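Local coordinates for Lin1840 protein (Listeria innocua serovar 6a, PDB 4ZOB) that probably hydrolyses terminal, non-reducing beta-D-glucosyl residues, releasing beta-D-glucose, as a beta-glucosidase of glycosyl hydrolase family 3, at residues K191-Y196 with K232-A237; V133-M138 with A187-H192; V266-W271 with L300-T305. The protein carries 1 engineered substitution. All coordinates share one frame; numbering follows the deposited sequence.

All three contacts join strands of one TIM-barrel-like domain and gather at the same D-glucono-1,5-lactone. Contacts 1 and 2 are wholly buried, share Lys191 and His192, and lie on the two flanks of strand 187-193. Their centres are about 8 Å apart. Contact 3, further from the chain centre, closes the barrel between strands 266-268 and 301-302 and includes partly exposed Trp271 and Met303. The chemistry follows position: contact 1 combines an alanine packed on backbone with a lysine-histidine grip on one sugar hydroxyl, contact 2 relies on backbone bonds and a lysine-to-carbonyl bond, and contact 3 packs methionines around a tryptophan and adds a serine hydroxyl to the backbone bonds at the seam.

Contact 1 of 3, residues K191-Y196 with K232-A237; sequences KHFAAY and KLVMTA. With LGC (D-glucono-1,5-lactone), chain C.
Ala237 and Phe193 form the tight part of this contact. The methyl group of Ala237 points toward the opposing segment, where its CB lies 3.3 Å from Phe193 O, and the same CB is 3.8 Å from His192 CB and more distantly touches the CB of Tyr196. Next to this methyl group the backbones are joined by a nearly straight hydrogen bond, Phe193 N to Met235 O at 3.0 Å with 172° at the hydrogen. Phe193 and Thr236 make a parallel bridge with diverging side chains. Of the Phe193 side chain, CB makes the contact, lying 3.8 Å from Val234 CG1, and the ring leads away.

Toward the lactone the packing is looser. Met235 runs alongside Lys191 and His192, all pointing the same way, with Met235 CB 4.0 Å from Lys191 CB and its SD 4.1 Å from CD2 of the imidazole, which the sulfur approaches obliquely. Lys191 sets out with CG between its backbone N and carbonyl carbon (chi1 58°) and then runs extended, carrying NZ to within 2.8 Å of the lactone O3, with a weak second bond to O4. His192 NE2 meets the same O3 at 2.9 Å, either atom being a possible donor, so one hydroxyl is gripped by two side chains. The imidazole lies between Lys191 CB, offset toward the rim of one face, and Tyr196 CE2, over the centre of the opposite face. Tyr196 OH bonds to Arg149, which also binds the lactone.

Strands 191-193 and 233-236, their short axes 63° apart, are neighbours in the parallel TIM-barrel sheet, and the end of strand 187-193 reaches the sugar site. Strand 266-268 flanks 233-236 on its other side, and the Phe193 ring packs on helix 250-260 and Tyr223.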
loop_
_atom_site.group_PDB
_atom_site.type_symbol
_atom_site.label_atom_id
_atom_site.label_comp_id
_atom_site.label_asym_id
_atom_site.label_seq_id
_atom_site.Cartn_x
_atom_site.Cartn_y
_atom_site.Cartn_z
ATOM N N LYS A 191 12.893 8.347 -17.115
ATOM C CA LYS A 191 12.292 7.040 -16.760
ATOM C C LYS A 191 11.676 7.064 -15.387
ATOM O O LYS A 191 11.970 7.977 -14.647
ATOM C CB LYS A 191 13.342 5.933 -16.839
ATOM C CG LYS A 191 14.563 6.137 -15.948
ATOM C CD LYS A 191 15.689 5.161 -16.294
ATOM C CE LYS A 191 16.656 4.986 -15.140
ATOM N NZ LYS A 191 17.746 4.087 -15.569
ATOM N N HIS A 192 10.825 6.100 -15.012
ATOM C CA HIS A 192 10.269 5.041 -15.866
ATOM C C HIS A 192 8.778 5.352 -16.050
ATOM O O HIS A 192 8.033 5.423 -15.050
ATOM C CB HIS A 192 10.421 3.672 -15.197
ATOM C CG HIS A 192 11.810 3.360 -14.771
ATOM N ND1 HIS A 192 12.358 3.847 -13.606
ATOM C CD2 HIS A 192 12.784 2.648 -15.379
ATOM C CE1 HIS A 192 13.610 3.444 -13.513
ATOM N NE2 HIS A 192 13.894 2.720 -14.582
ATOM N N PHE A 193 8.355 5.523 -17.303
ATOM C CA PHE A 193 6.984 5.959 -17.613
ATOM C C PHE A 193 6.047 4.749 -17.575
ATOM O O PHE A 193 6.179 3.898 -18.454
ATOM C CB PHE A 193 6.940 6.629 -19.004
ATOM C CG PHE A 193 5.850 7.639 -19.153
ATOM C CD1 PHE A 193 5.958 8.860 -18.554
ATOM C CD2 PHE A 193 4.716 7.351 -19.882
ATOM C CE1 PHE A 193 4.940 9.803 -18.676
ATOM C CE2 PHE A 193 3.693 8.267 -20.002
ATOM C CZ PHE A 193 3.806 9.501 -19.404
ATOM N N ALA A 194 5.148 4.615 -16.577
ATOM C CA ALA A 194 4.991 5.552 -15.448
ATOM C C ALA A 194 4.636 4.869 -14.123
ATOM O O ALA A 194 4.176 3.729 -14.095
ATOM C CB ALA A 194 3.939 6.597 -15.774
ATOM N N ALA A 195 4.881 5.591 -13.037
ATOM C CA ALA A 195 4.368 5.229 -11.680
ATOM C C ALA A 195 5.023 3.968 -11.078
ATOM O O ALA A 195 4.462 3.313 -10.168
ATOM C CB ALA A 195 2.844 5.081 -11.703
ATOM N N TYR A 196 6.211 3.652 -11.603
ATOM C CA TYR A 196 6.933 2.394 -11.294
ATOM C C TYR A 196 7.270 2.257 -9.811
ATOM O O TYR A 196 7.376 1.123 -9.296
ATOM C CB TYR A 196 8.234 2.359 -12.135
ATOM C CG TYR A 196 9.221 1.224 -11.911
ATOM C CD1 TYR A 196 8.805 -0.075 -11.670
ATOM C CD2 TYR A 196 10.578 1.463 -12.025
ATOM C CE1 TYR A 196 9.728 -1.092 -11.521
ATOM C CE2 TYR A 196 11.492 0.457 -11.879
ATOM C CZ TYR A 196 11.065 -0.818 -11.638
ATOM O OH TYR A 196 12.011 -1.783 -11.492
ATOM N N LYS A 232 15.244 14.397 -24.508
ATOM C CA LYS A 232 15.172 13.825 -25.828
ATOM C C LYS A 232 14.447 12.507 -25.858
ATOM O O LYS A 232 13.684 12.261 -26.789
ATOM C CB LYS A 232 16.560 13.701 -26.445
ATOM C CG LYS A 232 17.102 15.029 -26.952
ATOM C CD LYS A 232 16.419 15.443 -28.249
ATOM C CE LYS A 232 16.688 16.897 -28.570
ATOM N NZ LYS A 232 15.963 17.312 -29.805
ATOM N N LEU A 233 14.670 11.650 -24.872
ATOM C CA LEU A 233 14.002 10.322 -24.898
ATOM C C LEU A 233 13.134 10.030 -23.663
ATOM O O LEU A 233 13.271 10.668 -22.623
ATOM C CB LEU A 233 15.005 9.172 -25.031
ATOM C CG LEU A 233 15.893 8.986 -26.257
ATOM C CD1 LEU A 233 17.080 9.946 -26.225
ATOM C CD2 LEU A 233 16.380 7.552 -26.293
ATOM N N VAL A 234 12.256 9.047 -23.805
ATOM C CA VAL A 234 11.565 8.440 -22.681
ATOM C C VAL A 234 11.705 6.928 -22.721
ATOM O O VAL A 234 11.724 6.321 -23.783
ATOM C CB VAL A 234 10.083 8.830 -22.665
ATOM C CG1 VAL A 234 9.346 8.118 -21.552
ATOM C CG2 VAL A 234 9.942 10.329 -22.452
ATOM N N MET A 235 11.805 6.332 -21.533
ATOM C CA MET A 235 11.812 4.882 -21.376
ATOM C C MET A 235 10.532 4.420 -20.685
ATOM O O MET A 235 10.062 5.061 -19.727
ATOM C CB MET A 235 13.021 4.456 -20.567
ATOM C CG MET A 235 13.158 2.947 -20.407
ATOM S SD MET A 235 14.361 2.499 -19.136
ATOM C CE MET A 235 15.866 2.904 -20.013
ATOM N N THR A 236 9.986 3.302 -21.167
ATOM C CA THR A 236 8.841 2.655 -20.531
ATOM C C THR A 236 9.167 2.036 -19.149
ATOM O O THR A 236 10.347 1.851 -18.765
ATOM C CB THR A 236 8.248 1.534 -21.413
ATOM O OG1 THR A 236 9.060 0.336 -21.352
ATOM C CG2 THR A 236 8.047 2.012 -22.888
ATOM N N ALA A 237 8.089 1.692 -18.426
ATOM C CA ALA A 237 8.177 1.093 -17.109
ATOM C C ALA A 237 7.883 -0.410 -17.098
ATOM O O ALA A 237 7.045 -0.910 -17.860
ATOM C CB ALA A 237 7.215 1.824 -16.149
HETATM C C1 LGC C . 16.955 -2.003 -16.319
HETATM C C2 LGC C . 16.487 -0.800 -15.552
HETATM O O5 LGC C . 18.014 -1.879 -17.299
HETATM O O1 LGC C . 16.472 -3.126 -16.123
HETATM O O2 LGC C . 15.086 -0.908 -15.421
HETATM C C3 LGC C . 16.702 0.530 -16.257
HETATM O O3 LGC C . 16.471 1.627 -15.321
HETATM C C4 LGC C . 18.082 0.505 -16.962
HETATM O O4 LGC C . 18.328 1.722 -17.663
HETATM C C5 LGC C . 18.105 -0.632 -17.962
HETATM C C6 LGC C . 19.395 -0.665 -18.802
HETATM O O6 LGC C . 20.539 -0.379 -18.005
#

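Contact 2 of 3, residues V133-M138 with A187-H192; sequences VTFSPM and AACVKH. With LGC (D-glucono-1,5-lactone), chain C.
Thr134 and Ala187 start a series of backbone hydrogen bonds, Thr134 N giving to Ala187 O at 3.0 Å. At the other end Lys191 N gives to Pro137 O at 3.1 Å. Between them the bond from Cys189 N to Ser136 O is weak, and the pairing slips by one residue: Val133 and Thr134 face Ala187 and Ala188 in parallel bridges, whereas Met138 faces Lys191 in a single one. The irregularity falls where the chain leaves strand 133-134 and passes through the cis peptide before Pro137.

One polar side chain crosses the contact. Lys191 NZ bonds to the main-chain oxygen of Phe135 at 2.9 Å, approaching from 29° outside the carbonyl plane. This partner, added to lactone O3 and the weaker bond to O4, probably helps to fix the ammonium group against the sugar, and Asp91 adds a long, weak ion pair.

Apolar contacts run along the pair: Val133 CG2 lies 4.0 Å from Ala187 CB, and CD1 of Phe135 meets Cys189 CB at 4.1 Å. The thiol sits at the edge of that ring, its SG 5.5 Å from the Phe135 centroid and 79° off the normal. Pro137 CG touches Val190 CG2 at 4.2 Å, the two side chains crossing at a slant. With CG anti to the backbone N (chi1 -179°), Met138 brings CG 3.7 Å from His192 CE1, again obliquely.

The pair consists of two neighbouring strands of the parallel barrel sheet, with strand 87-90 beyond 133-134 and strand 233-236 beyond 187-193. Met89, Leu233 and Met235 of those strands pack on Val133, Phe135 and Cys189, while helix 158-173 packs against Thr134, Ser136 and Pro137, Tyr172 bonding to the Ser136 hydroxyl.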
loop_
_atom_site.group_PDB
_atom_site.type_symbol
_atom_site.label_atom_id
_atom_site.label_comp_id
_atom_site.label_asym_id
_atom_site.label_seq_id
_atom_site.Cartn_x
_atom_site.Cartn_y
_atom_site.Cartn_z
ATOM N N VAL A 133 23.684 8.924 -25.223
ATOM C CA VAL A 133 22.425 9.018 -24.445
ATOM C C VAL A 133 22.610 8.393 -23.080
ATOM O O VAL A 133 23.122 7.289 -22.968
ATOM C CB VAL A 133 21.274 8.260 -25.122
ATOM C CG1 VAL A 133 19.956 8.589 -24.460
ATOM C CG2 VAL A 133 21.195 8.608 -26.584
ATOM N N THR A 134 22.198 9.113 -22.043
ATOM C CA THR A 134 22.068 8.544 -20.685
ATOM C C THR A 134 20.623 8.184 -20.339
ATOM O O THR A 134 19.685 8.882 -20.677
ATOM C CB THR A 134 22.604 9.458 -19.556
ATOM O OG1 THR A 134 22.402 8.807 -18.290
ATOM C CG2 THR A 134 21.888 10.801 -19.532
ATOM N N PHE A 135 20.489 7.090 -19.622
ATOM C CA PHE A 135 19.224 6.637 -19.056
ATOM C C PHE A 135 18.953 7.229 -17.626
ATOM O O PHE A 135 18.939 6.504 -16.611
ATOM C CB PHE A 135 19.253 5.100 -19.006
ATOM C CG PHE A 135 19.263 4.420 -20.355
ATOM C CD1 PHE A 135 18.432 4.846 -21.390
ATOM C CD2 PHE A 135 20.043 3.266 -20.563
ATOM C CE1 PHE A 135 18.410 4.169 -22.610
ATOM C CE2 PHE A 135 20.013 2.585 -21.781
ATOM C CZ PHE A 135 19.208 3.045 -22.803
ATOM N N SER A 136 18.717 8.541 -17.603
ATOM C CA SER A 136 18.558 9.393 -16.400
ATOM C C SER A 136 18.010 10.760 -16.877
ATOM O O SER A 136 18.364 11.202 -17.965
ATOM C CB SER A 136 19.928 9.554 -15.726
ATOM O OG SER A 136 20.068 10.679 -14.919
ATOM N N PRO A 137 17.159 11.449 -16.082
ATOM C CA PRO A 137 16.750 11.258 -14.684
ATOM C C PRO A 137 15.708 10.175 -14.477
ATOM O O PRO A 137 14.863 9.940 -15.337
ATOM C CB PRO A 137 16.123 12.619 -14.309
ATOM C CG PRO A 137 15.551 13.132 -15.584
ATOM C CD PRO A 137 16.479 12.624 -16.683
ATOM N N MET A 138 15.771 9.557 -13.302
ATOM C CA MET A 138 14.794 8.600 -12.867
ATOM C C MET A 138 13.820 9.458 -12.050
ATOM O O MET A 138 14.207 10.062 -11.031
ATOM C CB MET A 138 15.482 7.485 -12.058
ATOM C CG MET A 138 14.544 6.390 -11.567
ATOM S SD MET A 138 13.531 6.887 -10.154
ATOM C CE MET A 138 13.154 5.267 -9.484
ATOM N N ALA A 187 22.184 13.560 -24.880
ATOM C CA ALA A 187 20.763 13.307 -24.781
ATOM C C ALA A 187 20.431 12.599 -23.489
ATOM O O ALA A 187 21.171 11.725 -23.029
ATOM C CB ALA A 187 20.276 12.464 -25.940
ATOM N N ALA A 188 19.284 12.976 -22.936
ATOM C CA ALA A 188 18.780 12.411 -21.717
ATOM C C ALA A 188 17.471 11.665 -21.979
ATOM O O ALA A 188 16.720 11.984 -22.917
ATOM C CB ALA A 188 18.577 13.522 -20.690
ATOM N N CYS A 189 17.219 10.667 -21.142
ATOM C CA CYS A 189 16.059 9.787 -21.280
ATOM C C CYS A 189 15.328 9.677 -19.953
ATOM O O CYS A 189 15.838 9.077 -19.006
ATOM C CB CYS A 189 16.473 8.392 -21.713
ATOM S SG CYS A 189 15.058 7.249 -21.746
ATOM N N VAL A 190 14.148 10.267 -19.875
ATOM C CA VAL A 190 13.345 10.210 -18.640
ATOM C C VAL A 190 12.831 8.799 -18.370
ATOM O O VAL A 190 12.365 8.128 -19.300
ATOM C CB VAL A 190 12.148 11.148 -18.784
ATOM C CG1 VAL A 190 10.964 10.721 -17.909
ATOM C CG2 VAL A 190 12.604 12.558 -18.505
ATOM N N LYS A 191 12.893 8.347 -17.115
ATOM C CA LYS A 191 12.292 7.040 -16.760
ATOM C C LYS A 191 11.676 7.064 -15.387
ATOM O O LYS A 191 11.970 7.977 -14.647
ATOM C CB LYS A 191 13.342 5.933 -16.839
ATOM C CG LYS A 191 14.563 6.137 -15.948
ATOM C CD LYS A 191 15.689 5.161 -16.294
ATOM C CE LYS A 191 16.656 4.986 -15.140
ATOM N NZ LYS A 191 17.746 4.087 -15.569
ATOM N N HIS A 192 10.825 6.100 -15.012
ATOM C CA HIS A 192 10.269 5.041 -15.866
ATOM C C HIS A 192 8.778 5.352 -16.050
ATOM O O HIS A 192 8.033 5.423 -15.050
ATOM C CB HIS A 192 10.421 3.672 -15.197
ATOM C CG HIS A 192 11.810 3.360 -14.771
ATOM N ND1 HIS A 192 12.358 3.847 -13.606
ATOM C CD2 HIS A 192 12.784 2.648 -15.379
ATOM C CE1 HIS A 192 13.610 3.444 -13.513
ATOM N NE2 HIS A 192 13.894 2.720 -14.582
HETATM C C1 LGC C . 16.955 -2.003 -16.319
HETATM C C2 LGC C . 16.487 -0.800 -15.552
HETATM O O5 LGC C . 18.014 -1.879 -17.299
HETATM O O1 LGC C . 16.472 -3.126 -16.123
HETATM O O2 LGC C . 15.086 -0.908 -15.421
HETATM C C3 LGC C . 16.702 0.530 -16.257
HETATM O O3 LGC C . 16.471 1.627 -15.321
HETATM C C4 LGC C . 18.082 0.505 -16.962
HETATM O O4 LGC C . 18.328 1.722 -17.663
HETATM C C5 LGC C . 18.105 -0.632 -17.962
HETATM C C6 LGC C . 19.395 -0.665 -18.802
HETATM O O6 LGC C . 20.539 -0.379 -18.005
#

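Contact 3 of 3, residues V266-W271 with L300-T305; sequences VLISDW and LEMMTT. With LGC (D-glucono-1,5-lactone), chain C.
Trp271 lies alongside Met303, the two side chains pointing the same way, so that Met303 CB and CG lie over one face of the indole, offset toward the rim. Its CB is 3.8 Å from the centroid of the Trp271 six-membered ring and 16° off the normal, a CH-pi contact, and its CG comes 3.5 Å from Trp271 CH2. Met302 instead crosses the indole at about a right angle: its SD, 3.7 Å from Trp271 CE3, is oblique to the ring in a Met-aromatic contact. Bent at chi3 (-70°), Met302 turns CE back to 3.6 Å from Ile268 CD1, which also touches Leu300 CD2, the Ile268 and Leu300 side chains lying side by side.

Strands 266-268 and 301-302 are the two ends of the eight-stranded parallel sheet, so their meeting closes the TIM-type barrel. A single bridge, Ile268 with Leu300, marks the seam, with Ser269 N giving to Leu300 O at 3.0 Å. Beyond it the Ser269 side chain takes over: its OG accepts from Met302 N (3.0 Å, 166°) and from a water shared with Thr304, and donates to Asp270 O.

Asp270 turns away from the seam to the lactone, whose O2 donates to OD2 in a very short bond of doubtful exact length. Its OD1 accepts from Trp271 N at 2.7 Å. The partly exposed Trp271 also packs against Arg572 of the second subunit.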
loop_
_atom_site.group_PDB
_atom_site.type_symbol
_atom_site.label_atom_id
_atom_site.label_comp_id
_atom_site.label_asym_id
_atom_site.label_seq_id
_atom_site.Cartn_x
_atom_site.Cartn_y
_atom_site.Cartn_z
ATOM N N VAL A 266 12.167 9.450 -29.181
ATOM C CA VAL A 266 12.190 7.992 -29.133
ATOM C C VAL A 266 11.596 7.538 -27.794
ATOM O O VAL A 266 11.882 8.125 -26.738
ATOM C CB VAL A 266 13.607 7.419 -29.300
ATOM C CG1 VAL A 266 13.588 5.905 -29.182
ATOM C CG2 VAL A 266 14.179 7.835 -30.652
ATOM N N LEU A 267 10.744 6.519 -27.866
ATOM C CA LEU A 267 10.227 5.867 -26.687
ATOM C C LEU A 267 10.887 4.510 -26.653
ATOM O O LEU A 267 10.569 3.651 -27.491
ATOM C CB LEU A 267 8.680 5.714 -26.723
ATOM C CG LEU A 267 8.117 4.850 -25.564
ATOM C CD1 LEU A 267 8.573 5.424 -24.223
ATOM C CD2 LEU A 267 6.606 4.698 -25.575
ATOM N N ILE A 268 11.786 4.327 -25.686
ATOM C CA ILE A 268 12.536 3.088 -25.559
ATOM C C ILE A 268 11.865 2.179 -24.531
ATOM O O ILE A 268 11.375 2.644 -23.523
ATOM C CB ILE A 268 14.034 3.338 -25.217
ATOM C CG1 ILE A 268 14.839 2.049 -25.360
ATOM C CG2 ILE A 268 14.235 3.916 -23.822
ATOM C CD1 ILE A 268 16.340 2.217 -25.152
ATOM N N SER A 269 11.853 0.889 -24.761
ATOM C CA SER A 269 11.448 -0.047 -23.744
ATOM C C SER A 269 12.499 -0.213 -22.659
ATOM O O SER A 269 13.662 0.032 -22.865
ATOM C CB SER A 269 11.137 -1.384 -24.377
ATOM O OG SER A 269 12.293 -2.133 -24.577
ATOM N N ASP A 270 12.076 -0.625 -21.485
ATOM C CA ASP A 270 13.001 -1.032 -20.464
ATOM C C ASP A 270 13.417 -2.440 -20.844
ATOM O O ASP A 270 12.877 -3.026 -21.774
ATOM C CB ASP A 270 12.403 -0.935 -19.058
ATOM C CG ASP A 270 13.469 -0.789 -17.970
ATOM O OD1 ASP A 270 14.617 -1.152 -18.196
ATOM O OD2 ASP A 270 13.185 -0.332 -16.883
ATOM N N TRP A 271 14.378 -2.982 -20.128
ATOM C CA TRP A 271 15.024 -4.182 -20.540
ATOM C C TRP A 271 14.095 -5.355 -20.557
ATOM O O TRP A 271 13.742 -5.891 -19.547
ATOM C CB TRP A 271 16.154 -4.451 -19.574
ATOM C CG TRP A 271 16.966 -5.575 -19.988
ATOM C CD1 TRP A 271 16.594 -6.891 -20.037
ATOM C CD2 TRP A 271 18.297 -5.536 -20.476
ATOM N NE1 TRP A 271 17.604 -7.649 -20.498
ATOM C CE2 TRP A 271 18.660 -6.874 -20.777
ATOM C CE3 TRP A 271 19.211 -4.540 -20.674
ATOM C CZ2 TRP A 271 19.891 -7.205 -21.262
ATOM C CZ3 TRP A 271 20.445 -4.877 -21.164
ATOM C CH2 TRP A 271 20.776 -6.189 -21.450
ATOM N N LEU A 300 11.804 1.584 -29.760
ATOM C CA LEU A 300 13.101 0.896 -29.608
ATOM C C LEU A 300 13.068 -0.242 -28.572
ATOM O O LEU A 300 13.017 -0.028 -27.389
ATOM C CB LEU A 300 14.176 1.946 -29.257
ATOM C CG LEU A 300 15.649 1.600 -29.080
ATOM C CD1 LEU A 300 16.175 0.980 -30.350
ATOM C CD2 LEU A 300 16.474 2.816 -28.722
ATOM N N GLU A 301 13.129 -1.465 -29.039
ATOM C CA GLU A 301 13.144 -2.617 -28.155
ATOM C C GLU A 301 14.559 -2.941 -27.600
ATOM O O GLU A 301 15.514 -3.174 -28.377
ATOM C CB GLU A 301 12.582 -3.805 -28.918
ATOM C CG GLU A 301 12.423 -5.048 -28.065
ATOM C CD GLU A 301 11.640 -6.121 -28.768
ATOM O OE1 GLU A 301 11.138 -5.898 -29.888
ATOM O OE2 GLU A 301 11.555 -7.193 -28.202
ATOM N N MET A 302 14.672 -2.952 -26.265
ATOM C CA MET A 302 15.949 -3.116 -25.570
ATOM C C MET A 302 16.259 -4.583 -25.281
ATOM O O MET A 302 15.679 -5.196 -24.366
ATOM C CB MET A 302 15.963 -2.342 -24.247
ATOM C CG MET A 302 17.259 -2.485 -23.467
ATOM S SD MET A 302 17.277 -1.617 -21.885
ATOM C CE MET A 302 17.318 0.097 -22.349
ATOM N N MET A 303 17.182 -5.126 -26.062
ATOM C CA MET A 303 17.752 -6.429 -25.827
ATOM C C MET A 303 16.793 -7.611 -25.815
ATOM O O MET A 303 17.121 -8.651 -25.243
ATOM C CB MET A 303 18.612 -6.395 -24.568
ATOM C CG MET A 303 20.072 -6.138 -24.913
ATOM S SD MET A 303 20.784 -7.513 -25.860
ATOM C CE MET A 303 20.978 -8.708 -24.526
ATOM N N THR A 304 15.638 -7.472 -26.476
ATOM C CA THR A 304 14.805 -8.620 -26.853
ATOM C C THR A 304 14.399 -8.559 -28.333
ATOM O O THR A 304 14.609 -7.563 -28.990
ATOM C CB THR A 304 13.563 -8.818 -25.941
ATOM O OG1 THR A 304 12.814 -7.589 -25.805
ATOM C CG2 THR A 304 14.000 -9.379 -24.569
ATOM N N THR A 305 13.784 -9.636 -28.805
ATOM C CA THR A 305 13.641 -9.941 -30.214
ATOM C C THR A 305 12.208 -10.088 -30.731
ATOM O O THR A 305 11.969 -10.820 -31.685
ATOM C CB THR A 305 14.313 -11.302 -30.512
ATOM O OG1 THR A 305 13.571 -12.362 -29.884
ATOM C CG2 THR A 305 15.744 -11.308 -30.025
HETATM C C1 LGC C . 16.955 -2.003 -16.319
HETATM C C2 LGC C . 16.487 -0.800 -15.552
HETATM O O5 LGC C . 18.014 -1.879 -17.299
HETATM O O1 LGC C . 16.472 -3.126 -16.123
HETATM O O2 LGC C . 15.086 -0.908 -15.421
HETATM C C3 LGC C . 16.702 0.530 -16.257
HETATM O O3 LGC C . 16.471 1.627 -15.321
HETATM C C4 LGC C . 18.082 0.505 -16.962
HETATM O O4 LGC C . 18.328 1.722 -17.663
HETATM C C5 LGC C . 18.105 -0.632 -17.962
HETATM C C6 LGC C . 19.395 -0.665 -18.802
HETATM O O6 LGC C . 20.539 -0.379 -18.005
HETATM O O HOH W 1 11.998 -5.136 -24.455
#